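Local coordinates for protein putative nucleotide-diphospho-sugar transferase (PDB 3CGX) that probably transfers a sugar from a nucleotide-diphospho-sugar donor, though its substrate is not known, at residues E4-F10 and Y103-M109; R37-Q41 and A71-P75; D193-D197 and Q228-D232. All coordinates share one frame. Residues are numbered along the deposited sequence.

Contact 1: residues E4-F10 and Y103-M109; sequences ESCILFF and YDRVVLM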
ATOM      1  N   GLU A   4       9.286  16.128  -8.702  1.00 29.97           N
ATOM      2  CA  GLU A   4       8.294  15.965  -9.768  1.00 30.61           C
ATOM      3  C   GLU A   4       7.361  14.798  -9.500  1.00 26.52           C
ATOM      4  O   GLU A   4       6.285  14.700 -10.091  1.00 24.74           O
ATOM      5  CB  GLU A   4       8.963  15.662 -11.111  1.00 35.31           C
ATOM      6  CG  GLU A   4       9.852  16.765 -11.651  1.00 39.64           C
ATOM      7  CD  GLU A   4      10.500  16.348 -12.961  1.00 54.88           C
ATOM      8  OE1 GLU A   4      10.081  15.299 -13.526  1.00 58.03           O
ATOM      9  OE2 GLU A   4      11.422  17.063 -13.418  1.00 54.50           O
ATOM     10  N   SER A   5       7.792  13.921  -8.598  1.00 23.92           N
ATOM     11  CA  SER A   5       7.102  12.665  -8.290  1.00 24.68           C
ATOM     12  C   SER A   5       6.620  12.643  -6.863  1.00 23.48           C
ATOM     13  O   SER A   5       7.288  13.149  -5.966  1.00 22.30           O
ATOM     14  CB  SER A   5       8.058  11.481  -8.445  1.00 23.38           C
ATOM     15  OG  SER A   5       8.304  11.202  -9.801  1.00 31.42           O
ATOM     16  N   CYS A   6       5.479  12.024  -6.661  1.00 22.41           N
ATOM     17  CA  CYS A   6       4.945  11.851  -5.321  1.00 23.01           C
ATOM     18  C   CYS A   6       4.435  10.426  -5.099  1.00 22.61           C
ATOM     19  O   CYS A   6       3.849   9.818  -5.986  1.00 27.44           O
ATOM     20  CB  CYS A   6       3.809  12.857  -5.040  1.00 26.66           C
ATOM     21  SG  CYS A   6       3.433  12.917  -3.229  1.00 37.18           S
ATOM     22  N   ILE A   7       4.717   9.899  -3.913  1.00 20.56           N
ATOM     23  CA  ILE A   7       4.205   8.590  -3.464  1.00 20.00           C
ATOM     24  C   ILE A   7       3.160   8.815  -2.385  1.00 20.90           C
ATOM     25  O   ILE A   7       3.430   9.485  -1.378  1.00 23.51           O
ATOM     26  CB  ILE A   7       5.286   7.674  -2.868  1.00 19.00           C
ATOM     27  CG1 ILE A   7       6.408   7.375  -3.868  1.00 20.15           C
ATOM     28  CG2 ILE A   7       4.664   6.393  -2.317  1.00 19.33           C
ATOM     29  CD1 ILE A   7       7.740   6.999  -3.143  1.00 23.86           C
ATOM     30  N   LEU A   8       1.948   8.339  -2.646  1.00 19.53           N
ATOM     31  CA  LEU A   8       0.871   8.371  -1.664  1.00 20.50           C
ATOM     32  C   LEU A   8       0.764   6.988  -1.047  1.00 21.55           C
ATOM     33  O   LEU A   8       0.441   6.000  -1.724  1.00 23.49           O
ATOM     34  CB  LEU A   8      -0.443   8.759  -2.285  1.00 19.01           C
ATOM     35  CG  LEU A   8      -0.451  10.010  -3.146  1.00 20.75           C
ATOM     36  CD1 LEU A   8      -1.814  10.214  -3.860  1.00 20.12           C
ATOM     37  CD2 LEU A   8       0.003  11.241  -2.314  1.00 22.93           C
ATOM     38  N   PHE A   9       1.017   6.952   0.249  1.00 22.41           N
ATOM     39  CA  PHE A   9       1.148   5.709   1.025  1.00 20.05           C
ATOM     40  C   PHE A   9      -0.021   5.575   2.005  1.00 21.48           C
ATOM     41  O   PHE A   9      -0.137   6.298   2.955  1.00 20.64           O
ATOM     42  CB  PHE A   9       2.525   5.688   1.687  1.00 21.98           C
ATOM     43  CG  PHE A   9       2.857   4.416   2.475  1.00 22.70           C
ATOM     44  CD1 PHE A   9       2.577   3.151   1.959  1.00 27.00           C
ATOM     45  CD2 PHE A   9       3.530   4.486   3.691  1.00 26.08           C
ATOM     46  CE1 PHE A   9       2.969   1.993   2.647  1.00 24.91           C
ATOM     47  CE2 PHE A   9       3.888   3.291   4.387  1.00 25.70           C
ATOM     48  CZ  PHE A   9       3.569   2.063   3.850  1.00 25.78           C
ATOM     49  N   PHE A  10      -0.916   4.650   1.696  1.00 20.05           N
ATOM     50  CA  PHE A  10      -2.169   4.461   2.423  1.00 20.39           C
ATOM     51  C   PHE A  10      -1.987   3.485   3.563  1.00 21.79           C
ATOM     52  O   PHE A  10      -1.579   2.329   3.374  1.00 23.29           O
ATOM     53  CB  PHE A  10      -3.282   3.999   1.442  1.00 22.68           C
ATOM     54  CG  PHE A  10      -4.056   5.110   0.801  1.00 22.18           C
ATOM     55  CD1 PHE A  10      -3.431   6.256   0.325  1.00 21.75           C
ATOM     56  CD2 PHE A  10      -5.449   4.989   0.623  1.00 21.84           C
ATOM     57  CE1 PHE A  10      -4.173   7.277  -0.215  1.00 21.55           C
ATOM     58  CE2 PHE A  10      -6.182   5.992   0.022  1.00 25.23           C
ATOM     59  CZ  PHE A  10      -5.563   7.135  -0.387  1.00 24.72           C
ATOM     60  N   TYR A 103       2.472  18.004  -8.659  1.00 26.49           N
ATOM     61  CA  TYR A 103       3.275  16.823  -9.047  1.00 24.53           C
ATOM     62  C   TYR A 103       2.964  16.407 -10.471  1.00 24.53           C
ATOM     63  O   TYR A 103       1.835  16.556 -10.942  1.00 27.66           O
ATOM     64  CB  TYR A 103       3.072  15.638  -8.067  1.00 21.97           C
ATOM     65  CG  TYR A 103       3.634  15.930  -6.721  1.00 21.13           C
ATOM     66  CD1 TYR A 103       5.008  15.868  -6.504  1.00 22.31           C
ATOM     67  CD2 TYR A 103       2.826  16.303  -5.653  1.00 21.17           C
ATOM     68  CE1 TYR A 103       5.559  16.127  -5.273  1.00 21.53           C
ATOM     69  CE2 TYR A 103       3.393  16.596  -4.385  1.00 24.57           C
ATOM     70  CZ  TYR A 103       4.759  16.501  -4.215  1.00 26.57           C
ATOM     71  OH  TYR A 103       5.372  16.751  -2.994  1.00 28.68           O
ATOM     72  N   ASP A 104       3.979  15.910 -11.161  1.00 25.25           N
ATOM     73  CA  ASP A 104       3.848  15.426 -12.525  1.00 26.59           C
ATOM     74  C   ASP A 104       3.449  13.960 -12.578  1.00 24.35           C
ATOM     75  O   ASP A 104       2.774  13.511 -13.502  1.00 27.36           O
ATOM     76  CB  ASP A 104       5.171  15.561 -13.269  1.00 29.22           C
ATOM     77  CG  ASP A 104       5.085  15.028 -14.715  1.00 41.79           C
ATOM     78  OD1 ASP A 104       4.207  15.511 -15.470  1.00 50.30           O
ATOM     79  OD2 ASP A 104       5.892  14.127 -15.089  1.00 58.74           O
ATOM     80  N   ARG A 105       3.977  13.210 -11.641  1.00 24.64           N
ATOM     81  CA  ARG A 105       3.776  11.776 -11.599  1.00 24.00           C
ATOM     82  C   ARG A 105       3.508  11.360 -10.167  1.00 22.92           C
ATOM     83  O   ARG A 105       4.238  11.721  -9.262  1.00 23.53           O
ATOM     84  CB  ARG A 105       5.018  11.037 -12.092  1.00 24.86           C
ATOM     85  CG  ARG A 105       5.331  11.187 -13.603  1.00 26.58           C
ATOM     86  CD  ARG A 105       6.697  10.605 -13.878  1.00 30.58           C
ATOM     87  NE  ARG A 105       7.738  11.578 -13.576  1.00 34.51           N
ATOM     88  CZ  ARG A 105       8.937  11.300 -13.097  1.00 37.04           C
ATOM     89  NH1 ARG A 105       9.286  10.052 -12.837  1.00 35.35           N
ATOM     90  NH2 ARG A 105       9.790  12.292 -12.870  1.00 35.14           N
ATOM     91  N   VAL A 106       2.457  10.566 -10.002  1.00 22.08           N
ATOM     92  CA  VAL A 106       2.008  10.151  -8.706  1.00 22.42           C
ATOM     93  C   VAL A 106       1.653   8.678  -8.673  1.00 21.36           C
ATOM     94  O   VAL A 106       0.960   8.187  -9.539  1.00 21.48           O
ATOM     95  CB  VAL A 106       0.745  10.977  -8.271  1.00 22.35           C
ATOM     96  CG1 VAL A 106       0.249  10.533  -6.902  1.00 20.79           C
ATOM     97  CG2 VAL A 106       1.045  12.474  -8.297  1.00 21.68           C
ATOM     98  N   VAL A 107       2.178   7.980  -7.666  1.00 21.48           N
ATOM     99  CA  VAL A 107       1.785   6.592  -7.417  1.00 21.02           C
ATOM    100  C   VAL A 107       1.150   6.490  -6.028  1.00 22.05           C
ATOM    101  O   VAL A 107       1.574   7.134  -5.065  1.00 24.58           O
ATOM    102  CB  VAL A 107       2.961   5.540  -7.604  1.00 23.09           C
ATOM    103  CG1 VAL A 107       3.550   5.601  -9.063  1.00 22.57           C
ATOM    104  CG2 VAL A 107       4.006   5.759  -6.618  1.00 28.97           C
ATOM    105  N   LEU A 108       0.086   5.707  -5.956  1.00 21.81           N
ATOM    106  CA  LEU A 108      -0.609   5.459  -4.696  1.00 25.25           C
ATOM    107  C   LEU A 108      -0.520   3.952  -4.407  1.00 22.94           C
ATOM    108  O   LEU A 108      -0.824   3.119  -5.240  1.00 24.06           O
ATOM    109  CB  LEU A 108      -2.052   5.984  -4.785  1.00 25.04           C
ATOM    110  CG  LEU A 108      -3.007   5.933  -3.583  1.00 24.36           C
ATOM    111  CD1 LEU A 108      -4.215   6.888  -3.840  1.00 21.43           C
ATOM    112  CD2 LEU A 108      -3.473   4.529  -3.328  1.00 20.90           C
HETATM  113  N   MSE A 109      -0.092   3.604  -3.207  1.00 20.25           N
HETATM  114  CA  MSE A 109       0.025   2.226  -2.843  1.00 21.39           C
HETATM  115  C   MSE A 109      -0.390   1.965  -1.439  1.00 23.41           C
HETATM  116  O   MSE A 109      -0.380   2.864  -0.597  1.00 23.06           O
HETATM  117  CB  MSE A 109       1.475   1.816  -3.019  1.00 25.32           C
HETATM  118  CG  MSE A 109       2.433   2.447  -2.044  1.00 27.38           C
HETATM  119 SE   MSE A 109       4.290   2.050  -2.682  0.75 28.49          SE
HETATM  120  CE  MSE A 109       4.309   0.145  -2.441  1.00 25.74           C
TER
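Two neighbouring parallel strands, 5-11 and 105-109, pair here in the middle of the mixed sheet of this GT-A-type, Rossmann-like fold. The axes of 5-10 and 105-109 come within 4.7 Å at 15°, and the ladder runs in unbroken register from Ser5 beside Arg105 to Phe9 beside Met109. The hydrogen bonds alternate: Cys6 N to Arg105 O (2.9 Å), Val107 N to Cys6 O (3.0 Å), Leu8 N to Val107 O (2.7 Å), Met109 N to Leu8 O (2.9 Å) and Phe10 N to Met109 O (3.0 Å). At the start of the ladder, Glu4 O accepts from both Asp104 N (2.8 Å) and Arg105 N (3.2 Å), and Glu4 OE1 forms a salt bridge with Arg105 NH2 (3.1 Å). Arg105 NH1 also bonds Leu125 O. On the face carrying Cys6, Val106, Leu8 and Leu108, Cys6 CB sits 3.4 Å from the centroid of the Tyr103 ring, a CH-pi contact, while the Tyr103 hydroxyl bonds Asp53. Further along, Leu108 packs over a face of Phe10. Val106 and Leu108 of that face pack on Phe99, Met95 and Met91 of helix 87-100; the face of Ser5, Ile7, Val107 and Met109 meets helix 118-127 through Leu125 and Val121. Strand 53-58 pairs with the other edge of 5-11.

Contact 2: residues R37-Q41 and A71-P75; sequences RHFVQ and AWLGP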
ATOM      1  N   ARG A  37       2.077  -2.894  12.258  1.00 23.36           N
ATOM      2  CA  ARG A  37       2.889  -1.723  12.649  1.00 23.78           C
ATOM      3  C   ARG A  37       4.252  -1.813  11.993  1.00 24.44           C
ATOM      4  O   ARG A  37       4.751  -0.842  11.378  1.00 21.49           O
ATOM      5  CB  ARG A  37       2.973  -1.638  14.160  1.00 23.71           C
ATOM      6  CG  ARG A  37       3.892  -0.570  14.692  1.00 26.07           C
ATOM      7  CD  ARG A  37       4.013  -0.665  16.220  1.00 27.01           C
ATOM      8  NE  ARG A  37       2.817  -0.133  16.826  1.00 34.24           N
ATOM      9  CZ  ARG A  37       2.669   1.153  17.159  1.00 37.47           C
ATOM     10  NH1 ARG A  37       3.671   1.995  16.983  1.00 32.44           N
ATOM     11  NH2 ARG A  37       1.535   1.582  17.706  1.00 31.59           N
ATOM     12  N   HIS A  38       4.838  -3.005  12.072  1.00 22.81           N
ATOM     13  CA  HIS A  38       6.148  -3.240  11.462  1.00 22.87           C
ATOM     14  C   HIS A  38       6.132  -3.276   9.929  1.00 21.10           C
ATOM     15  O   HIS A  38       7.157  -2.893   9.306  1.00 23.60           O
ATOM     16  CB  HIS A  38       6.799  -4.485  12.066  1.00 24.92           C
ATOM     17  CG  HIS A  38       7.344  -4.208  13.428  1.00 29.20           C
ATOM     18  ND1 HIS A  38       8.598  -3.665  13.615  1.00 32.39           N
ATOM     19  CD2 HIS A  38       6.752  -4.232  14.647  1.00 37.52           C
ATOM     20  CE1 HIS A  38       8.788  -3.452  14.907  1.00 35.96           C
ATOM     21  NE2 HIS A  38       7.682  -3.782  15.554  1.00 32.54           N
ATOM     22  N   PHE A  39       5.024  -3.707   9.336  1.00 22.70           N
ATOM     23  CA  PHE A  39       4.897  -3.690   7.867  1.00 23.04           C
ATOM     24  C   PHE A  39       5.109  -2.239   7.447  1.00 22.85           C
ATOM     25  O   PHE A  39       5.874  -1.929   6.519  1.00 24.27           O
ATOM     26  CB  PHE A  39       3.515  -4.069   7.369  1.00 21.59           C
ATOM     27  CG  PHE A  39       3.155  -5.547   7.479  1.00 22.46           C
ATOM     28  CD1 PHE A  39       3.928  -6.450   8.190  1.00 20.79           C
ATOM     29  CD2 PHE A  39       1.949  -5.989   6.964  1.00 24.82           C
ATOM     30  CE1 PHE A  39       3.528  -7.770   8.315  1.00 23.48           C
ATOM     31  CE2 PHE A  39       1.542  -7.332   7.097  1.00 25.98           C
ATOM     32  CZ  PHE A  39       2.347  -8.197   7.806  1.00 20.78           C
ATOM     33  N   VAL A  40       4.409  -1.347   8.151  1.00 20.98           N
ATOM     34  CA  VAL A  40       4.398   0.070   7.786  1.00 21.86           C
ATOM     35  C   VAL A  40       5.775   0.717   7.974  1.00 24.28           C
ATOM     36  O   VAL A  40       6.325   1.404   7.087  1.00 23.28           O
ATOM     37  CB  VAL A  40       3.253   0.872   8.515  1.00 22.58           C
ATOM     38  CG1 VAL A  40       3.427   2.363   8.294  1.00 23.07           C
ATOM     39  CG2 VAL A  40       1.834   0.411   8.035  1.00 19.48           C
ATOM     40  N   GLN A  41       6.340   0.503   9.149  1.00 26.28           N
ATOM     41  CA  GLN A  41       7.701   0.980   9.430  1.00 25.81           C
ATOM     42  C   GLN A  41       8.718   0.536   8.419  1.00 29.26           C
ATOM     43  O   GLN A  41       9.534   1.322   7.960  1.00 27.46           O
ATOM     44  CB  GLN A  41       8.177   0.525  10.811  1.00 27.11           C
ATOM     45  CG  GLN A  41       7.453   1.233  11.895  1.00 27.17           C
ATOM     46  CD  GLN A  41       7.755   0.688  13.271  1.00 36.31           C
ATOM     47  OE1 GLN A  41       6.968   0.902  14.167  1.00 24.43           O
ATOM     48  NE2 GLN A  41       8.898  -0.035  13.447  1.00 29.02           N
ATOM     49  N   ALA A  71       4.184  10.826  16.599  1.00 19.36           N
ATOM     50  CA  ALA A  71       4.884  10.123  17.673  1.00 20.27           C
ATOM     51  C   ALA A  71       5.350   8.740  17.237  1.00 21.46           C
ATOM     52  O   ALA A  71       6.330   8.213  17.744  1.00 22.47           O
ATOM     53  CB  ALA A  71       4.015  10.048  18.956  1.00 17.08           C
ATOM     54  N   TRP A  72       4.643   8.164  16.286  1.00 22.55           N
ATOM     55  CA  TRP A  72       4.949   6.801  15.818  1.00 23.11           C
ATOM     56  C   TRP A  72       6.030   6.797  14.722  1.00 22.52           C
ATOM     57  O   TRP A  72       7.108   6.229  14.907  1.00 22.62           O
ATOM     58  CB  TRP A  72       3.680   6.101  15.318  1.00 21.62           C
ATOM     59  CG  TRP A  72       3.926   4.774  14.609  1.00 25.74           C
ATOM     60  CD1 TRP A  72       4.941   3.905  14.837  1.00 25.85           C
ATOM     61  CD2 TRP A  72       3.124   4.193  13.585  1.00 19.42           C
ATOM     62  NE1 TRP A  72       4.845   2.812  14.003  1.00 25.00           N
ATOM     63  CE2 TRP A  72       3.733   2.959  13.225  1.00 22.72           C
ATOM     64  CE3 TRP A  72       1.968   4.597  12.918  1.00 18.28           C
ATOM     65  CZ2 TRP A  72       3.216   2.134  12.246  1.00 18.68           C
ATOM     66  CZ3 TRP A  72       1.450   3.785  11.930  1.00 22.36           C
ATOM     67  CH2 TRP A  72       2.074   2.564  11.600  1.00 24.50           C
ATOM     68  N   LEU A  73       5.716   7.457  13.614  1.00 23.59           N
ATOM     69  CA  LEU A  73       6.592   7.501  12.416  1.00 25.73           C
ATOM     70  C   LEU A  73       7.526   8.716  12.335  1.00 24.80           C
ATOM     71  O   LEU A  73       8.470   8.710  11.572  1.00 29.07           O
ATOM     72  CB  LEU A  73       5.742   7.367  11.148  1.00 23.48           C
ATOM     73  CG  LEU A  73       4.939   6.069  11.108  1.00 24.22           C
ATOM     74  CD1 LEU A  73       3.952   6.057   9.963  1.00 20.91           C
ATOM     75  CD2 LEU A  73       5.903   4.861  10.987  1.00 26.51           C
ATOM     76  N   GLY A  74       7.321   9.718  13.172  1.00 21.97           N
ATOM     77  CA  GLY A  74       8.228  10.863  13.222  1.00 23.25           C
ATOM     78  C   GLY A  74       7.593  12.147  12.772  1.00 23.85           C
ATOM     79  O   GLY A  74       6.768  12.147  11.854  1.00 23.21           O
ATOM     80  N   PRO A  75       8.016  13.250  13.376  1.00 22.94           N
ATOM     81  CA  PRO A  75       7.401  14.528  13.082  1.00 24.35           C
ATOM     82  C   PRO A  75       7.834  15.153  11.753  1.00 25.13           C
ATOM     83  O   PRO A  75       7.272  16.165  11.356  1.00 26.81           O
ATOM     84  CB  PRO A  75       7.856  15.402  14.259  1.00 25.09           C
ATOM     85  CG  PRO A  75       9.239  14.837  14.596  1.00 25.49           C
ATOM     86  CD  PRO A  75       9.128  13.371  14.341  1.00 23.01           C
TER
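Trp72, near the end of helix 65-73, reaches across to helix 29-47 and is the residue most buried by this contact, with Arg37 and Val40 next. Its indole is held in three ways. The guanidinium of Arg37 lies over the five-membered ring, Arg37 CZ 4.3 Å from the ring centroid and 14° off the normal, a cation-pi contact. At the ring edge, Trp72 NE1 donates a hydrogen bond to Gln41 OE1 (2.9 Å, 165°), one turn along the helix from Arg37. Val40 CG1 then packs on the six-membered end, 3.6 Å from Trp72 CH2, and is also 4.1 Å from Leu73 CD1; Val40 rests in turn on Phe9 and Val11 of strand 5-11. Tyr13 adds to the cluster: its ring meets the indole and its hydroxyl bonds Arg37 NH2. This is helix-to-helix packing near the surface, with a tryptophan held by a cation-pi contact and an indole hydrogen bond, joining two helices of an alpha/beta fold of GT-A type.

Contact 3: residues D193-D197 and Q228-D232; sequences DTVWD and QYDID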
ATOM      1  N   ASP A 193      -2.929 -10.672   4.457  1.00 24.73           N
ATOM      2  CA  ASP A 193      -4.223 -10.537   5.164  1.00 26.36           C
ATOM      3  C   ASP A 193      -4.427 -11.638   6.221  1.00 26.14           C
ATOM      4  O   ASP A 193      -4.828 -11.365   7.320  1.00 28.60           O
ATOM      5  CB  ASP A 193      -5.365 -10.603   4.141  1.00 29.14           C
ATOM      6  CG  ASP A 193      -6.795 -10.504   4.778  1.00 41.12           C
ATOM      7  OD1 ASP A 193      -6.979  -9.681   5.719  1.00 54.62           O
ATOM      8  OD2 ASP A 193      -7.743 -11.225   4.288  1.00 52.87           O
ATOM      9  N   THR A 194      -4.175 -12.879   5.843  1.00 24.86           N
ATOM     10  CA  THR A 194      -4.495 -14.033   6.683  1.00 22.79           C
ATOM     11  C   THR A 194      -3.236 -14.686   7.227  1.00 24.21           C
ATOM     12  O   THR A 194      -2.137 -14.379   6.791  1.00 20.08           O
ATOM     13  CB  THR A 194      -5.268 -15.110   5.906  1.00 21.64           C
ATOM     14  OG1 THR A 194      -4.373 -15.744   4.975  1.00 22.55           O
ATOM     15  CG2 THR A 194      -6.543 -14.542   5.157  1.00 23.06           C
ATOM     16  N   VAL A 195      -3.410 -15.622   8.162  1.00 21.32           N
ATOM     17  CA  VAL A 195      -2.259 -16.324   8.716  1.00 20.20           C
ATOM     18  C   VAL A 195      -1.567 -17.135   7.601  1.00 22.01           C
ATOM     19  O   VAL A 195      -0.346 -17.352   7.623  1.00 18.89           O
ATOM     20  CB  VAL A 195      -2.635 -17.214   9.934  1.00 20.33           C
ATOM     21  CG1 VAL A 195      -3.501 -18.475   9.525  1.00 19.41           C
ATOM     22  CG2 VAL A 195      -1.320 -17.620  10.687  1.00 17.71           C
ATOM     23  N   TRP A 196      -2.342 -17.559   6.610  1.00 21.46           N
ATOM     24  CA  TRP A 196      -1.781 -18.336   5.508  1.00 20.52           C
ATOM     25  C   TRP A 196      -0.838 -17.417   4.710  1.00 20.34           C
ATOM     26  O   TRP A 196       0.287 -17.781   4.363  1.00 19.36           O
ATOM     27  CB  TRP A 196      -2.873 -18.885   4.607  1.00 23.53           C
ATOM     28  CG  TRP A 196      -3.991 -19.704   5.268  1.00 21.07           C
ATOM     29  CD1 TRP A 196      -5.320 -19.401   5.296  1.00 21.73           C
ATOM     30  CD2 TRP A 196      -3.872 -20.969   5.915  1.00 22.87           C
ATOM     31  NE1 TRP A 196      -6.025 -20.355   5.934  1.00 22.60           N
ATOM     32  CE2 TRP A 196      -5.180 -21.361   6.303  1.00 19.73           C
ATOM     33  CE3 TRP A 196      -2.801 -21.821   6.174  1.00 22.18           C
ATOM     34  CZ2 TRP A 196      -5.448 -22.570   6.986  1.00 22.33           C
ATOM     35  CZ3 TRP A 196      -3.046 -23.000   6.831  1.00 18.16           C
ATOM     36  CH2 TRP A 196      -4.373 -23.379   7.229  1.00 21.04           C
ATOM     37  N   ASP A 197      -1.296 -16.208   4.415  1.00 21.08           N
ATOM     38  CA  ASP A 197      -0.485 -15.231   3.712  1.00 20.76           C
ATOM     39  C   ASP A 197       0.807 -14.926   4.500  1.00 21.94           C
ATOM     40  O   ASP A 197       1.886 -14.755   3.912  1.00 22.71           O
ATOM     41  CB  ASP A 197      -1.243 -13.903   3.521  1.00 18.97           C
ATOM     42  CG  ASP A 197      -2.464 -14.020   2.674  1.00 23.93           C
ATOM     43  OD1 ASP A 197      -2.528 -14.858   1.782  1.00 23.19           O
ATOM     44  OD2 ASP A 197      -3.352 -13.231   2.895  1.00 22.22           O
ATOM     45  N   GLN A 228       2.758 -23.625  12.211  1.00 16.81           N
ATOM     46  CA  GLN A 228       1.592 -24.449  12.465  1.00 16.59           C
ATOM     47  C   GLN A 228       0.499 -24.145  11.420  1.00 16.30           C
ATOM     48  O   GLN A 228      -0.576 -24.748  11.452  1.00 19.59           O
ATOM     49  CB  GLN A 228       1.050 -24.237  13.865  1.00 23.25           C
ATOM     50  CG  GLN A 228       2.000 -24.749  14.956  1.00 23.23           C
ATOM     51  CD  GLN A 228       1.384 -24.627  16.309  1.00 27.31           C
ATOM     52  OE1 GLN A 228       0.652 -25.513  16.732  1.00 32.29           O
ATOM     53  NE2 GLN A 228       1.681 -23.549  17.007  1.00 28.93           N
ATOM     54  N   TYR A 229       0.802 -23.226  10.509  1.00 19.34           N
ATOM     55  CA  TYR A 229      -0.147 -22.833   9.438  1.00 20.95           C
ATOM     56  C   TYR A 229       0.513 -22.932   8.079  1.00 21.75           C
ATOM     57  O   TYR A 229       0.358 -22.073   7.216  1.00 21.93           O
ATOM     58  CB  TYR A 229      -0.762 -21.433   9.719  1.00 20.71           C
ATOM     59  CG  TYR A 229      -1.526 -21.402  11.009  1.00 19.00           C
ATOM     60  CD1 TYR A 229      -2.857 -21.802  11.052  1.00 18.56           C
ATOM     61  CD2 TYR A 229      -0.885 -21.115  12.212  1.00 20.98           C
ATOM     62  CE1 TYR A 229      -3.527 -21.869  12.214  1.00 16.69           C
ATOM     63  CE2 TYR A 229      -1.578 -21.200  13.417  1.00 20.45           C
ATOM     64  CZ  TYR A 229      -2.920 -21.549  13.396  1.00 19.28           C
ATOM     65  OH  TYR A 229      -3.672 -21.675  14.561  1.00 24.02           O
ATOM     66  N   ASP A 230       1.328 -23.975   7.903  1.00 20.73           N
ATOM     67  CA  ASP A 230       1.994 -24.172   6.623  1.00 22.98           C
ATOM     68  C   ASP A 230       0.984 -24.503   5.534  1.00 27.43           C
ATOM     69  O   ASP A 230       0.114 -25.343   5.715  1.00 20.87           O
ATOM     70  CB  ASP A 230       2.940 -25.356   6.638  1.00 23.17           C
ATOM     71  CG  ASP A 230       4.257 -25.084   7.340  1.00 26.73           C
ATOM     72  OD1 ASP A 230       4.558 -23.933   7.624  1.00 22.05           O
ATOM     73  OD2 ASP A 230       5.027 -26.054   7.527  1.00 26.04           O
ATOM     74  N   ILE A 231       1.147 -23.878   4.394  1.00 30.31           N
ATOM     75  CA  ILE A 231       0.384 -24.261   3.230  1.00 37.75           C
ATOM     76  C   ILE A 231       1.409 -24.784   2.226  1.00 42.76           C
ATOM     77  O   ILE A 231       2.545 -24.283   2.159  1.00 42.19           O
ATOM     78  CB  ILE A 231      -0.465 -23.088   2.641  1.00 42.07           C
ATOM     79  CG1 ILE A 231       0.252 -21.765   2.719  1.00 48.07           C
ATOM     80  CG2 ILE A 231      -1.734 -22.842   3.409  1.00 44.50           C
ATOM     81  CD1 ILE A 231      -0.556 -20.677   2.064  1.00 54.88           C
ATOM     82  N   ASP A 232       1.030 -25.842   1.516  1.00 44.63           N
ATOM     83  CA  ASP A 232       1.854 -26.410   0.437  1.00 47.50           C
ATOM     84  C   ASP A 232       2.103 -25.352  -0.646  1.00 47.12           C
ATOM     85  O   ASP A 232       3.061 -24.572  -0.576  1.00 47.55           O
ATOM     86  CB  ASP A 232       1.186 -27.671  -0.177  1.00 46.64           C
TER
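A capped helix start meets the C-terminal tail here, in a small aromatic and aliphatic cluster at the protein surface. Helix 195-204 opens with a capping box: Thr194 is the N-cap, Thr194 OG1 accepts from Asp197 N (3.2 Å), and Asp197 OD2 in return accepts from Thr194 N (3.1 Å). Asp197 OD2 also takes the amide of the preceding residue, Asp193 N, at 3.0 Å. Val195 and Trp196, in the first turn, meet 228-232. Val195 CG1 touches Tyr229 CD1 at 3.7 Å. The edge of the Tyr229 ring is directed at the face of the six-membered ring of Trp196, a T-shaped pair with centroids 6.0 Å apart and planes at 72°, and Trp196 CZ3 lies 4.0 Å from Tyr229 CB. The side chain of Ile231 touches Asn199 and Val200 along the helix. Val195 and Tyr229 both touch Val26 of helix 21-27. Polar ties flank the cluster: Asp230 OD1 forms a salt bridge with Arg227 and accepts a hydrogen bond from Asn199, and Ile231 O accepts from Arg203. The arrangement is a capping box at the start of helix 195-204, with an edge-to-face Tyr-Trp pair joining that helix to the irregular segment after helix 223-226.

Overall arrangement
Starting at the N terminus, the chain lays down strand 5-11 and returns to it at 103-109, so contact 1 closes a long loop in the central sheet. Contact 2 falls within that loop, joining helix 29-47 to helix 65-73 on the way. The two touch: Phe9 CE2 packs on Val40 CG1 at 4.0 Å, linking strand 5-11 to helix 29-47. Contact 3 comes later, in series with both, and closes a mostly helical excursion, joining the start of helix 195-204 to the C-terminal segment 228-232 after helix 223-226. Its centre lies about 32 Å from that of contact 1, across the middle of the chain, and about 25 Å from that of contact 2.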